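Acetyltransferase, GNAT family (Listeria monocytogenes str. 4b, PDB 2OH1) probably transfers an acetyl group from acetyl-coenzyme A to an acceptor not yet identified, as other members of the GNAT family do. Local coordinates at residues Trp90-Glu96 with Lys166-Tyr172; Asp101-Leu106 with Met135-Arg141; Thr44-Asp48 with Ile145-Glu149; Ser119-Ile125 with Met154-Phe160. All blocks are in the same frame, centred on the assembly; numbering follows the deposited sequence. Where two conformers were deposited one is given.

Contact 1: residues Trp90-Glu96 with Lys166-Tyr172; sequences WDTDLWE and KNGFYLY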
# COMPACT_ATOMS: atom_id res chain seq x y z
N TRP A 90 11.80 -5.41 -8.39
CA TRP A 90 11.25 -4.34 -9.20
C TRP A 90 11.60 -2.99 -8.55
O TRP A 90 12.06 -2.07 -9.21
CB TRP A 90 9.74 -4.48 -9.26
CG TRP A 90 9.03 -3.28 -9.80
CD1 TRP A 90 8.48 -2.27 -9.08
CD2 TRP A 90 8.88 -2.92 -11.18
NE1 TRP A 90 7.99 -1.31 -9.91
CE2 TRP A 90 8.19 -1.70 -11.21
CE3 TRP A 90 9.22 -3.52 -12.38
CZ2 TRP A 90 7.80 -1.09 -12.38
CZ3 TRP A 90 8.87 -2.87 -13.57
CH2 TRP A 90 8.15 -1.71 -13.54
N ASP A 91 11.38 -2.90 -7.22
CA ASP A 91 11.68 -1.64 -6.49
C ASP A 91 13.13 -1.30 -6.70
O ASP A 91 13.54 -0.17 -6.99
CB ASP A 91 11.41 -1.76 -4.98
CG ASP A 91 9.99 -2.05 -4.66
OD1 ASP A 91 9.11 -1.41 -5.30
OD2 ASP A 91 9.67 -2.85 -3.72
N THR A 92 14.00 -2.32 -6.61
CA THR A 92 15.43 -2.05 -6.75
C THR A 92 15.78 -1.57 -8.14
O THR A 92 16.56 -0.65 -8.26
CB THR A 92 16.23 -3.33 -6.44
OG1 THR A 92 16.15 -3.60 -5.04
CG2 THR A 92 17.69 -3.21 -6.92
N ASP A 93 15.20 -2.17 -9.18
CA ASP A 93 15.44 -1.73 -10.55
C ASP A 93 14.92 -0.30 -10.79
O ASP A 93 15.62 0.57 -11.31
CB ASP A 93 14.76 -2.71 -11.57
CG ASP A 93 15.05 -2.38 -12.97
OD1 ASP A 93 16.19 -2.70 -13.34
OD2 ASP A 93 14.20 -1.81 -13.68
N LEU A 94 13.71 -0.03 -10.31
CA LEU A 94 13.06 1.22 -10.54
C LEU A 94 13.79 2.40 -9.88
O LEU A 94 13.92 3.46 -10.46
CB LEU A 94 11.61 1.13 -10.08
CG LEU A 94 10.68 2.06 -10.76
CD1 LEU A 94 10.49 1.69 -12.23
CD2 LEU A 94 9.38 2.17 -9.97
N TRP A 95 14.25 2.20 -8.64
CA TRP A 95 14.83 3.27 -7.79
C TRP A 95 16.35 3.49 -8.01
O TRP A 95 16.91 4.44 -7.50
CB TRP A 95 14.48 2.99 -6.30
CG TRP A 95 13.03 3.34 -6.00
CD1 TRP A 95 11.94 2.56 -6.22
CD2 TRP A 95 12.52 4.62 -5.57
NE1 TRP A 95 10.80 3.24 -5.93
CE2 TRP A 95 11.13 4.52 -5.51
CE3 TRP A 95 13.14 5.84 -5.17
CZ2 TRP A 95 10.32 5.60 -5.11
CZ3 TRP A 95 12.33 6.90 -4.78
CH2 TRP A 95 10.96 6.76 -4.74
N GLU A 96 16.97 2.58 -8.76
CA GLU A 96 18.37 2.74 -9.20
C GLU A 96 19.24 3.02 -7.99
O GLU A 96 19.18 2.26 -7.02
CB GLU A 96 18.48 3.79 -10.32
CG GLU A 96 17.66 3.38 -11.54
CD GLU A 96 17.94 4.19 -12.80
OE1 GLU A 96 18.51 5.31 -12.68
OE2 GLU A 96 17.60 3.69 -13.90
N LYS A 166 10.46 6.33 -14.33
CA LYS A 166 11.12 5.22 -15.01
C LYS A 166 10.09 4.21 -15.42
O LYS A 166 9.12 3.93 -14.68
CB LYS A 166 12.18 4.57 -14.14
CG LYS A 166 12.94 3.43 -14.84
CD LYS A 166 14.15 2.99 -14.09
CE LYS A 166 14.82 1.77 -14.73
NZ LYS A 166 16.04 1.35 -13.97
N ASN A 167 10.26 3.69 -16.66
CA ASN A 167 9.44 2.57 -17.14
C ASN A 167 7.95 2.86 -17.15
O ASN A 167 7.13 1.93 -17.00
CB ASN A 167 9.77 1.29 -16.38
CG ASN A 167 11.13 0.69 -16.80
OD1 ASN A 167 11.61 0.98 -17.88
ND2 ASN A 167 11.71 -0.13 -15.97
N GLY A 168 7.60 4.14 -17.32
CA GLY A 168 6.21 4.55 -17.35
C GLY A 168 5.60 4.83 -16.02
O GLY A 168 4.36 4.95 -15.93
N PHE A 169 6.43 4.85 -14.95
CA PHE A 169 5.98 5.13 -13.59
C PHE A 169 6.57 6.43 -13.07
O PHE A 169 7.69 6.74 -13.36
CB PHE A 169 6.34 3.99 -12.61
CG PHE A 169 5.60 2.69 -12.88
CD1 PHE A 169 6.04 1.85 -13.90
CD2 PHE A 169 4.50 2.35 -12.18
CE1 PHE A 169 5.39 0.70 -14.17
CE2 PHE A 169 3.83 1.18 -12.44
CZ PHE A 169 4.29 0.35 -13.45
N TYR A 170 5.82 7.14 -12.23
CA TYR A 170 6.39 8.21 -11.41
C TYR A 170 6.75 7.62 -10.03
O TYR A 170 6.05 6.77 -9.49
CB TYR A 170 5.41 9.35 -11.25
CG TYR A 170 5.08 10.09 -12.51
CD1 TYR A 170 6.07 10.48 -13.40
CD2 TYR A 170 3.79 10.48 -12.76
CE1 TYR A 170 5.76 11.21 -14.53
CE2 TYR A 170 3.45 11.20 -13.86
CZ TYR A 170 4.43 11.58 -14.77
OH TYR A 170 4.08 12.32 -15.88
N LEU A 171 7.85 8.08 -9.47
CA LEU A 171 8.35 7.62 -8.20
C LEU A 171 8.13 8.70 -7.14
O LEU A 171 8.47 9.86 -7.36
CB LEU A 171 9.86 7.32 -8.31
CG LEU A 171 10.29 6.02 -9.00
CD1 LEU A 171 9.84 5.89 -10.47
CD2 LEU A 171 11.79 5.90 -8.88
N TYR A 172 7.65 8.28 -5.96
CA TYR A 172 7.32 9.18 -4.85
C TYR A 172 7.95 8.66 -3.59
O TYR A 172 7.98 7.47 -3.32
CB TYR A 172 5.82 9.24 -4.64
CG TYR A 172 5.07 9.89 -5.80
CD1 TYR A 172 4.89 11.25 -5.84
CD2 TYR A 172 4.50 9.12 -6.81
CE1 TYR A 172 4.22 11.85 -6.90
CE2 TYR A 172 3.85 9.71 -7.86
CZ TYR A 172 3.70 11.07 -7.90
OH TYR A 172 2.99 11.66 -8.92
O HOH W 1 14.18 -1.67 -16.40
O HOH W 2 17.12 -1.02 -15.28
O HOH W 3 11.77 -1.50 -13.45

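Contact 2: residues Asp101-Leu106 with Met135-Arg141; sequences DKAYYL and MSVPFIR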
# COMPACT_ATOMS: atom_id res chain seq x y z
N ASP A 101 19.28 2.88 -0.05
CA ASP A 101 18.67 3.48 1.17
C ASP A 101 17.68 2.51 1.76
O ASP A 101 17.00 1.77 1.05
CB ASP A 101 17.91 4.76 0.89
CG ASP A 101 18.71 5.74 0.09
OD1 ASP A 101 19.96 5.60 0.13
OD2 ASP A 101 18.10 6.61 -0.59
N LYS A 102 17.60 2.49 3.07
CA LYS A 102 16.58 1.71 3.71
C LYS A 102 15.27 2.44 3.49
O LYS A 102 15.17 3.65 3.64
CB LYS A 102 16.83 1.58 5.19
CG LYS A 102 18.23 1.05 5.55
CD LYS A 102 18.51 -0.27 4.89
CE LYS A 102 19.85 -0.85 5.37
NZ LYS A 102 20.03 -2.17 4.73
N ALA A 103 14.25 1.68 3.14
CA ALA A 103 12.95 2.23 2.86
C ALA A 103 11.95 1.10 2.87
O ALA A 103 12.32 -0.03 2.65
CB ALA A 103 12.92 2.92 1.49
N TYR A 104 10.70 1.44 3.15
CA TYR A 104 9.56 0.58 2.92
C TYR A 104 8.88 1.00 1.63
O TYR A 104 8.84 2.20 1.28
CB TYR A 104 8.56 0.75 4.02
CG TYR A 104 8.99 0.26 5.41
CD1 TYR A 104 10.16 -0.51 5.60
CD2 TYR A 104 8.19 0.54 6.53
CE1 TYR A 104 10.48 -1.01 6.87
CE2 TYR A 104 8.55 0.08 7.78
CZ TYR A 104 9.66 -0.68 7.93
OH TYR A 104 10.02 -1.12 9.19
N TYR A 105 8.38 0.01 0.89
CA TYR A 105 7.77 0.21 -0.39
C TYR A 105 6.31 -0.22 -0.28
O TYR A 105 6.01 -1.33 0.11
CB TYR A 105 8.49 -0.58 -1.50
CG TYR A 105 9.89 -0.07 -1.71
CD1 TYR A 105 10.90 -0.44 -0.85
CD2 TYR A 105 10.18 0.88 -2.68
CE1 TYR A 105 12.20 0.10 -0.96
CE2 TYR A 105 11.47 1.40 -2.83
CZ TYR A 105 12.48 1.03 -1.99
OH TYR A 105 13.75 1.56 -2.12
N LEU A 106 5.39 0.70 -0.55
CA LEU A 106 3.98 0.37 -0.45
C LEU A 106 3.51 -0.18 -1.78
O LEU A 106 3.33 0.62 -2.73
CB LEU A 106 3.15 1.62 -0.07
CG LEU A 106 3.57 2.37 1.19
CD1 LEU A 106 2.53 3.45 1.59
CD2 LEU A 106 3.83 1.43 2.34
N MSE A 135 10.89 1.93 13.46
CA MSE A 135 11.95 1.06 13.04
C MSE A 135 13.14 1.81 12.46
O MSE A 135 14.03 1.19 11.87
CB MSE A 135 11.38 0.04 12.05
CG MSE A 135 10.20 -0.78 12.62
SE MSE A 135 10.65 -1.68 14.24
CE MSE A 135 9.88 -0.53 15.57
N SER A 136 13.14 3.14 12.61
CA SER A 136 14.24 3.97 12.13
C SER A 136 14.52 3.86 10.62
O SER A 136 15.66 3.88 10.18
CB SER A 136 15.54 3.68 12.92
OG SER A 136 15.39 4.15 14.25
N VAL A 137 13.47 3.73 9.81
CA VAL A 137 13.59 3.65 8.38
C VAL A 137 13.31 5.05 7.83
O VAL A 137 12.35 5.68 8.23
CB VAL A 137 12.59 2.63 7.83
CG1 VAL A 137 12.50 2.70 6.35
CG2 VAL A 137 12.97 1.20 8.26
N PRO A 138 14.21 5.57 7.01
CA PRO A 138 14.10 7.00 6.64
C PRO A 138 13.05 7.40 5.59
O PRO A 138 12.73 8.58 5.50
CB PRO A 138 15.51 7.33 6.12
CG PRO A 138 16.06 6.03 5.66
CD PRO A 138 15.48 4.98 6.54
N PHE A 139 12.54 6.43 4.80
CA PHE A 139 11.63 6.74 3.71
C PHE A 139 10.52 5.69 3.58
O PHE A 139 10.75 4.49 3.81
CB PHE A 139 12.34 6.74 2.36
CG PHE A 139 13.52 7.67 2.26
CD1 PHE A 139 13.33 9.02 2.11
CD2 PHE A 139 14.81 7.17 2.30
CE1 PHE A 139 14.43 9.89 2.02
CE2 PHE A 139 15.90 8.02 2.19
CZ PHE A 139 15.70 9.37 2.06
N ILE A 140 9.35 6.16 3.17
CA ILE A 140 8.31 5.31 2.59
C ILE A 140 8.29 5.70 1.11
O ILE A 140 8.30 6.90 0.78
CB ILE A 140 6.86 5.55 3.16
CG1 ILE A 140 6.74 5.37 4.67
CG2 ILE A 140 5.80 4.66 2.44
CD1 ILE A 140 7.28 4.05 5.20
N ARG A 141 8.22 4.69 0.24
CA ARG A 141 8.31 4.86 -1.21
C ARG A 141 7.21 4.14 -1.91
O ARG A 141 6.69 3.14 -1.42
CB ARG A 141 9.66 4.38 -1.74
CG ARG A 141 10.79 5.32 -1.27
CD ARG A 141 12.14 4.78 -1.69
NE ARG A 141 13.19 5.78 -1.47
CZ ARG A 141 14.46 5.52 -1.51
NH1 ARG A 141 14.90 4.29 -1.68
NH2 ARG A 141 15.32 6.52 -1.29

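Contact 3: residues Thr44-Asp48 with Ile145-Glu149; sequences TQWSD and IESNE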
# COMPACT_ATOMS: atom_id res chain seq x y z
N THR A 44 -8.72 -0.24 -16.47
CA THR A 44 -7.63 -1.25 -16.61
C THR A 44 -6.36 -0.55 -17.01
O THR A 44 -6.23 -0.06 -18.11
CB THR A 44 -7.98 -2.43 -17.59
OG1 THR A 44 -8.50 -3.53 -16.83
CG2 THR A 44 -6.73 -2.94 -18.38
N GLN A 45 -5.44 -0.54 -16.08
CA GLN A 45 -4.17 0.10 -16.25
C GLN A 45 -3.12 -0.99 -16.49
O GLN A 45 -3.16 -2.03 -15.83
CB GLN A 45 -3.84 0.79 -14.96
CG GLN A 45 -4.97 1.71 -14.55
CD GLN A 45 -4.55 2.61 -13.46
OE1 GLN A 45 -4.28 3.77 -13.69
NE2 GLN A 45 -4.42 2.06 -12.25
N TRP A 46 -2.18 -0.74 -17.38
CA TRP A 46 -1.16 -1.76 -17.67
C TRP A 46 -0.32 -2.07 -16.43
O TRP A 46 0.19 -3.19 -16.27
CB TRP A 46 -0.28 -1.44 -18.88
CG TRP A 46 0.82 -0.47 -18.62
CD1 TRP A 46 0.76 0.89 -18.72
CD2 TRP A 46 2.14 -0.78 -18.19
NE1 TRP A 46 1.97 1.43 -18.35
CE2 TRP A 46 2.84 0.41 -18.05
CE3 TRP A 46 2.82 -1.99 -17.94
CZ2 TRP A 46 4.19 0.46 -17.66
CZ3 TRP A 46 4.13 -1.93 -17.56
CH2 TRP A 46 4.80 -0.75 -17.43
N SER A 47 -0.18 -1.11 -15.53
CA SER A 47 0.51 -1.34 -14.29
C SER A 47 -0.14 -2.41 -13.40
O SER A 47 0.57 -3.10 -12.64
CB SER A 47 0.61 -0.01 -13.48
OG SER A 47 -0.70 0.55 -13.28
N ASP A 48 -1.47 -2.54 -13.44
CA ASP A 48 -2.15 -3.57 -12.65
C ASP A 48 -1.92 -4.93 -13.27
O ASP A 48 -1.80 -5.92 -12.61
CB ASP A 48 -3.65 -3.27 -12.54
CG ASP A 48 -3.92 -2.14 -11.51
OD1 ASP A 48 -3.25 -2.11 -10.45
OD2 ASP A 48 -4.79 -1.29 -11.77
N ILE A 145 1.63 4.62 -11.97
CA ILE A 145 1.57 4.77 -13.40
C ILE A 145 1.41 6.27 -13.77
O ILE A 145 0.62 6.99 -13.16
CB ILE A 145 0.39 3.87 -13.96
CG1 ILE A 145 0.52 3.73 -15.46
CG2 ILE A 145 -0.99 4.39 -13.51
CD1 ILE A 145 -0.66 2.87 -16.04
N GLU A 146 2.19 6.72 -14.75
CA GLU A 146 2.20 8.14 -15.13
C GLU A 146 0.86 8.67 -15.65
O GLU A 146 0.66 9.90 -15.67
CB GLU A 146 3.30 8.42 -16.16
CG GLU A 146 3.04 7.87 -17.54
CD GLU A 146 4.19 8.14 -18.49
OE1 GLU A 146 4.98 9.08 -18.22
OE2 GLU A 146 4.30 7.42 -19.50
N SER A 147 -0.04 7.79 -16.09
CA SER A 147 -1.31 8.23 -16.64
C SER A 147 -2.50 8.29 -15.69
O SER A 147 -3.56 8.79 -16.11
CB SER A 147 -1.66 7.31 -17.80
OG SER A 147 -1.70 5.95 -17.39
N ASN A 148 -2.37 7.81 -14.44
CA ASN A 148 -3.49 7.88 -13.49
C ASN A 148 -3.45 9.21 -12.75
O ASN A 148 -2.79 9.36 -11.72
CB ASN A 148 -3.48 6.72 -12.50
CG ASN A 148 -4.74 6.64 -11.70
OD1 ASN A 148 -5.42 7.63 -11.43
ND2 ASN A 148 -5.08 5.41 -11.29
N GLU A 149 -4.17 10.19 -13.30
CA GLU A 149 -4.12 11.53 -12.76
C GLU A 149 -4.59 11.57 -11.31
O GLU A 149 -3.97 12.17 -10.47
CB GLU A 149 -4.92 12.53 -13.61
CG GLU A 149 -4.94 13.89 -12.94
CD GLU A 149 -4.96 15.07 -13.90
OE1 GLU A 149 -5.60 14.98 -14.98
OE2 GLU A 149 -4.36 16.11 -13.53
O HOH W 4 -4.18 4.96 -15.92

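Contact 4: residues Ser119-Ile125 with Met154-Phe160; sequences SLSKQMI and MYVRYGF. With EDO (1,2-ethanediol), chain G.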
# COMPACT_ATOMS: atom_id res chain seq x y z
N SER A 119 -11.12 8.57 2.61
CA SER A 119 -9.64 8.67 2.62
C SER A 119 -9.03 7.72 3.64
O SER A 119 -8.06 8.02 4.38
CB SER A 119 -9.17 10.13 2.80
OG SER A 119 -9.55 10.92 1.67
N LEU A 120 -9.61 6.52 3.76
CA LEU A 120 -9.01 5.52 4.61
C LEU A 120 -7.54 5.22 4.19
O LEU A 120 -6.72 4.97 5.06
CB LEU A 120 -9.90 4.25 4.61
CG LEU A 120 -9.45 3.12 5.54
CD1 LEU A 120 -9.52 3.55 6.97
CD2 LEU A 120 -10.31 1.83 5.27
N SER A 121 -7.26 5.31 2.89
CA SER A 121 -5.90 5.05 2.39
C SER A 121 -4.91 6.01 3.03
O SER A 121 -3.78 5.63 3.22
CB SER A 121 -5.85 5.12 0.85
OG SER A 121 -6.35 6.36 0.41
N LYS A 122 -5.32 7.24 3.32
CA LYS A 122 -4.39 8.22 3.93
C LYS A 122 -3.95 7.70 5.29
O LYS A 122 -2.79 7.78 5.66
CB LYS A 122 -5.06 9.57 4.09
CG LYS A 122 -4.14 10.64 4.69
CD LYS A 122 -4.85 11.96 4.78
CE LYS A 122 -3.87 13.14 4.92
NZ LYS A 122 -4.61 14.41 5.16
N GLN A 123 -4.89 7.16 6.06
CA GLN A 123 -4.59 6.65 7.37
C GLN A 123 -3.84 5.32 7.31
O GLN A 123 -3.05 5.01 8.21
CB GLN A 123 -5.86 6.48 8.23
CG GLN A 123 -6.71 7.72 8.37
CD GLN A 123 -5.90 8.94 8.77
OE1 GLN A 123 -5.07 8.87 9.66
NE2 GLN A 123 -6.14 10.06 8.10
N MSE A 124 -4.12 4.50 6.28
CA MSE A 124 -3.36 3.27 6.07
C MSE A 124 -1.87 3.60 5.83
O MSE A 124 -0.97 3.04 6.44
CB MSE A 124 -3.95 2.45 4.94
CG MSE A 124 -5.33 2.02 5.31
SE MSE A 124 -6.46 1.33 3.93
CE MSE A 124 -5.38 -0.07 3.65
N ILE A 125 -1.63 4.56 4.93
CA ILE A 125 -0.25 4.97 4.66
C ILE A 125 0.37 5.60 5.93
O ILE A 125 1.53 5.31 6.24
CB ILE A 125 -0.24 5.96 3.52
CG1 ILE A 125 -0.68 5.25 2.24
CG2 ILE A 125 1.19 6.64 3.35
CD1 ILE A 125 -0.91 6.16 1.09
N MSE A 154 -3.45 12.12 -5.54
CA MSE A 154 -3.67 11.63 -4.19
C MSE A 154 -2.35 11.51 -3.45
O MSE A 154 -2.18 11.98 -2.34
CB MSE A 154 -4.41 10.30 -4.24
CG MSE A 154 -4.76 9.83 -2.87
SE MSE A 154 -5.43 8.01 -2.77
CE MSE A 154 -3.71 7.19 -2.74
N TYR A 155 -1.37 10.88 -4.07
CA TYR A 155 -0.09 10.75 -3.40
C TYR A 155 0.54 12.10 -3.05
O TYR A 155 1.12 12.28 -2.00
CB TYR A 155 0.87 9.89 -4.22
CG TYR A 155 0.40 8.45 -4.37
CD1 TYR A 155 0.01 7.72 -3.25
CD2 TYR A 155 0.40 7.82 -5.59
CE1 TYR A 155 -0.37 6.38 -3.36
CE2 TYR A 155 0.00 6.51 -5.71
CZ TYR A 155 -0.36 5.79 -4.60
OH TYR A 155 -0.71 4.44 -4.77
N VAL A 156 0.44 13.05 -3.97
CA VAL A 156 0.96 14.39 -3.67
C VAL A 156 0.20 15.02 -2.49
O VAL A 156 0.78 15.59 -1.58
CB VAL A 156 0.93 15.27 -4.94
CG1 VAL A 156 1.27 16.78 -4.61
CG2 VAL A 156 1.79 14.61 -6.03
N ARG A 157 -1.12 14.91 -2.52
CA ARG A 157 -1.98 15.44 -1.47
C ARG A 157 -1.63 14.83 -0.11
O ARG A 157 -1.67 15.51 0.91
CB ARG A 157 -3.43 15.13 -1.80
CG ARG A 157 -4.41 15.86 -0.96
CD ARG A 157 -5.76 15.86 -1.61
NE ARG A 157 -6.32 14.52 -1.64
CZ ARG A 157 -6.59 13.82 -2.75
NH1 ARG A 157 -6.38 14.33 -3.95
NH2 ARG A 157 -7.12 12.61 -2.64
N TYR A 158 -1.26 13.55 -0.12
CA TYR A 158 -0.84 12.85 1.09
C TYR A 158 0.60 13.14 1.54
O TYR A 158 1.09 12.54 2.49
CB TYR A 158 -1.00 11.34 0.93
CG TYR A 158 -2.42 10.78 0.80
CD1 TYR A 158 -3.58 11.56 0.94
CD2 TYR A 158 -2.58 9.40 0.63
CE1 TYR A 158 -4.85 10.96 0.84
CE2 TYR A 158 -3.81 8.83 0.53
CZ TYR A 158 -4.93 9.59 0.64
OH TYR A 158 -6.17 8.99 0.57
N GLY A 159 1.30 14.05 0.85
CA GLY A 159 2.60 14.52 1.29
C GLY A 159 3.81 13.82 0.71
O GLY A 159 4.91 14.06 1.17
N PHE A 160 3.62 12.98 -0.30
CA PHE A 160 4.74 12.37 -0.96
C PHE A 160 5.39 13.33 -1.92
O PHE A 160 4.73 14.15 -2.54
CB PHE A 160 4.30 11.12 -1.70
CG PHE A 160 4.05 9.96 -0.83
CD1 PHE A 160 2.84 9.83 -0.14
CD2 PHE A 160 5.04 9.01 -0.64
CE1 PHE A 160 2.64 8.74 0.69
CE2 PHE A 160 4.83 7.92 0.20
CZ PHE A 160 3.64 7.81 0.85
C1 EDO G . -7.41 13.76 1.37
O1 EDO G . -8.60 13.37 2.06
C2 EDO G . -6.25 13.87 2.37
O2 EDO G . -5.40 15.01 2.22
O HOH W 5 -7.99 10.39 -0.51

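Contact 1: residues Trp90-Glu96 with Lys166-Tyr172
Fully extended from CB to NZ, its CG trans to the main-chain nitrogen (chi1 -178°), Lys166 reaches the end of helix 89-95. Its NZ donates to Asp93 O at 2.8 Å, entering from above the carbonyl plane, and to Glu96 OE2, also at 2.8 Å, on the anti lone pair of that carboxylate. Asp93 OD2 lies farther from Lys166 NZ, at 3.7 Å, a long salt bridge that completes a three-residue charge network. Waters link the carboxylate of Asp93 to both Lys166 NZ and Asn167 ND2. Residues 166-172 form the turn and the outgoing strand of a beta hairpin: a type I' turn, Lys166 to Phe169, joins the last two strands of the GNAT sheet, and the 90-95 part of the helix runs at about a right angle to residues 169-172. Beyond the charged end of Lys166 the packing is apolar. Leu171 CD2 sits over the face of the Trp95 six-membered ring, 3.7 Å from its centroid and 16° off the normal, while the rim of that ring reaches Tyr172 O (Trp95 CH2 to Tyr172 O, 3.4 Å). Leu94 CD2 meets Leu171 CD1 obliquely at 3.8 Å. Trp90 turns its benzene edge to the face of Phe169 in an offset edge-to-face pair, Trp90 CZ2 approaching Phe169 CE1 at 3.5 Å with planes 75° apart; Trp90 NE1 is hydrogen-bonded to Asp143 OD2 of strand 139-145.

Contact 2: residues Asp101-Leu106 with Met135-Arg141
Tyr104 and Arg141 are joined through the backbone: Arg141 N donates to Tyr104 O at 2.8 Å, and Leu106 N to Arg141 O at 2.9 Å, so Arg141 bonds to the two residues flanking Tyr105, as parallel pairing requires; Tyr104 N donates to Phe139 O. Polar side-chain bonds gather on the guanidinium of Arg141. Asp101 OD2 takes Arg141 NH2 at 2.9 Å in a salt bridge on its anti lone pair, and Tyr105 OH accepts from Arg141 NH1 at 3.0 Å; both acceptors lie at the guanidinium edge, near its plane. Gln173 and the carbonyl of Leu98 bind other N-H groups, which together should fix the rotation of this buried cation. Arg141 gets there with its chain extended from CG to NE, running beside the Tyr105 ring in the same direction. Apolar contacts dominate the face that carries Tyr104 and Ile140. Val137 crosses Tyr104 at about a right angle, Val137 CG2 lying 3.6 Å from Tyr104 CE1, while Ile140 CD1 meets Tyr104 CB at 3.7 Å. Ile140 CG2 also touches Leu106 CG. Helix 120-134 covers this face, and the two adjacent parallel strands with that helix between them form a beta-alpha-beta crossover of the GNAT fold.

Contact 3: residues Thr44-Asp48 with Ile145-Glu149
The indole of Trp46 meets Ile145 CD1 obliquely, Trp46 CD1 being the closest ring atom at 3.6 Å; elsewhere the same indole meets the ring of Phe169. The other flat groups are two amides, those of Gln45 and Asn148, whose planes stand 72° apart and whose side chains cross at about a right angle. Asn148 ND2 points to Gln45 OE1 at 3.0 Å, but the N-H...O angle of only 124° marks the bond as weak. A water bridges the same Gln45 OE1 and Ser147 OG. The amide nitrogen, Gln45 NE2, reaches back weakly to Asp48 OD2, a carboxylate whose other oxygen is paired with Arg108.

The contact brings together two helix starts. Gln45 is the N-cap residue of helix 46-51, while Ile145 to Asn148 make a type I turn between strand 139-145 and helix 149-157, with Asn148 OD1 capping Leu151 N at the start of the latter helix.

Ile145 touches the Trp46 ring with one branch and the Gln45 amide with the other. Its CG1 lies anti to the backbone N (chi1 -166°), which carries the end of that branch to Trp46 and also brings Ile145 CD1 to 3.6 Å from Ser47 OG. On the second branch, Ile145 CG2 turns to Gln45 OE1 at 3.4 Å.

Contact 4: residues Ser119-Ile125 with Met154-Phe160
Tyr158 lies across the first turn of helix 120-134 with its ring flat against Lys122: Lys122 CB stands over one face, 3.7 Å from the ring centroid and 22° off the normal, a CH-pi contact. Met154 CG, from the last turn of helix 149-157, just before Tyr158, covers the opposite face, so the ring is sandwiched. Its hydroxyl projects to Ser121, where Tyr158 OH and Ser121 OG share a short hydrogen bond of 2.6 Å near the ring plane. Ser121 presents OG to it from the position between backbone N and carbonyl carbon (chi1 55°), and that OG also bonds an unidentified ligand.

Ile125 crosses Tyr158 at about a right angle and touches its rim, Ile125 CD1 to Tyr158 CD2 at 3.7 Å. The other branch, Ile125 CG2, meets the edge of Phe160 at CE1, again 3.7 Å away. Ile125 also packs on Leu106 of strand 103-111. Phe160 follows the Schellman motif at Gly159 that ends its helix.

At the solvent-facing side a water bridges Ser119 OG, Tyr158 OH and Arg157 NH2. An ethanediol, probably from the crystallisation liquor, sits alongside, its O1 hydrogen-bonded to Ser119 OG at 2.7 Å.

The arrangement places the N-terminal end of helix 120-134 beside the end of helix 149-157, as in GNAT folds, where the former helix end and the turn before it probably receive the pyrophosphate of acetyl-coenzyme A.

From the N terminus, residues 44-48 come first; they pair with 145-149, so contact 3 closes a long loop. Residues 90-96 start the loop of contact 1, which ends at 166-172. Contacts 1 and 3 cross, and they touch where Gly168 O lies close to Glu146 N. Contact 2, joining 101-106 to 135-141, falls within both of these loops, and contact 4, joining 119-125 to 154-160, lies within that of contact 1 but crosses contacts 2 and 3. Contacts 1 and 2 meet as Trp95 packs on Tyr105 and Arg141. Contact 1 joins helix 89-95 to a hairpin, contact 2 two parallel strands, contact 3 helix 46-51 to a loop, and contact 4 helices 120-134 and 149-157.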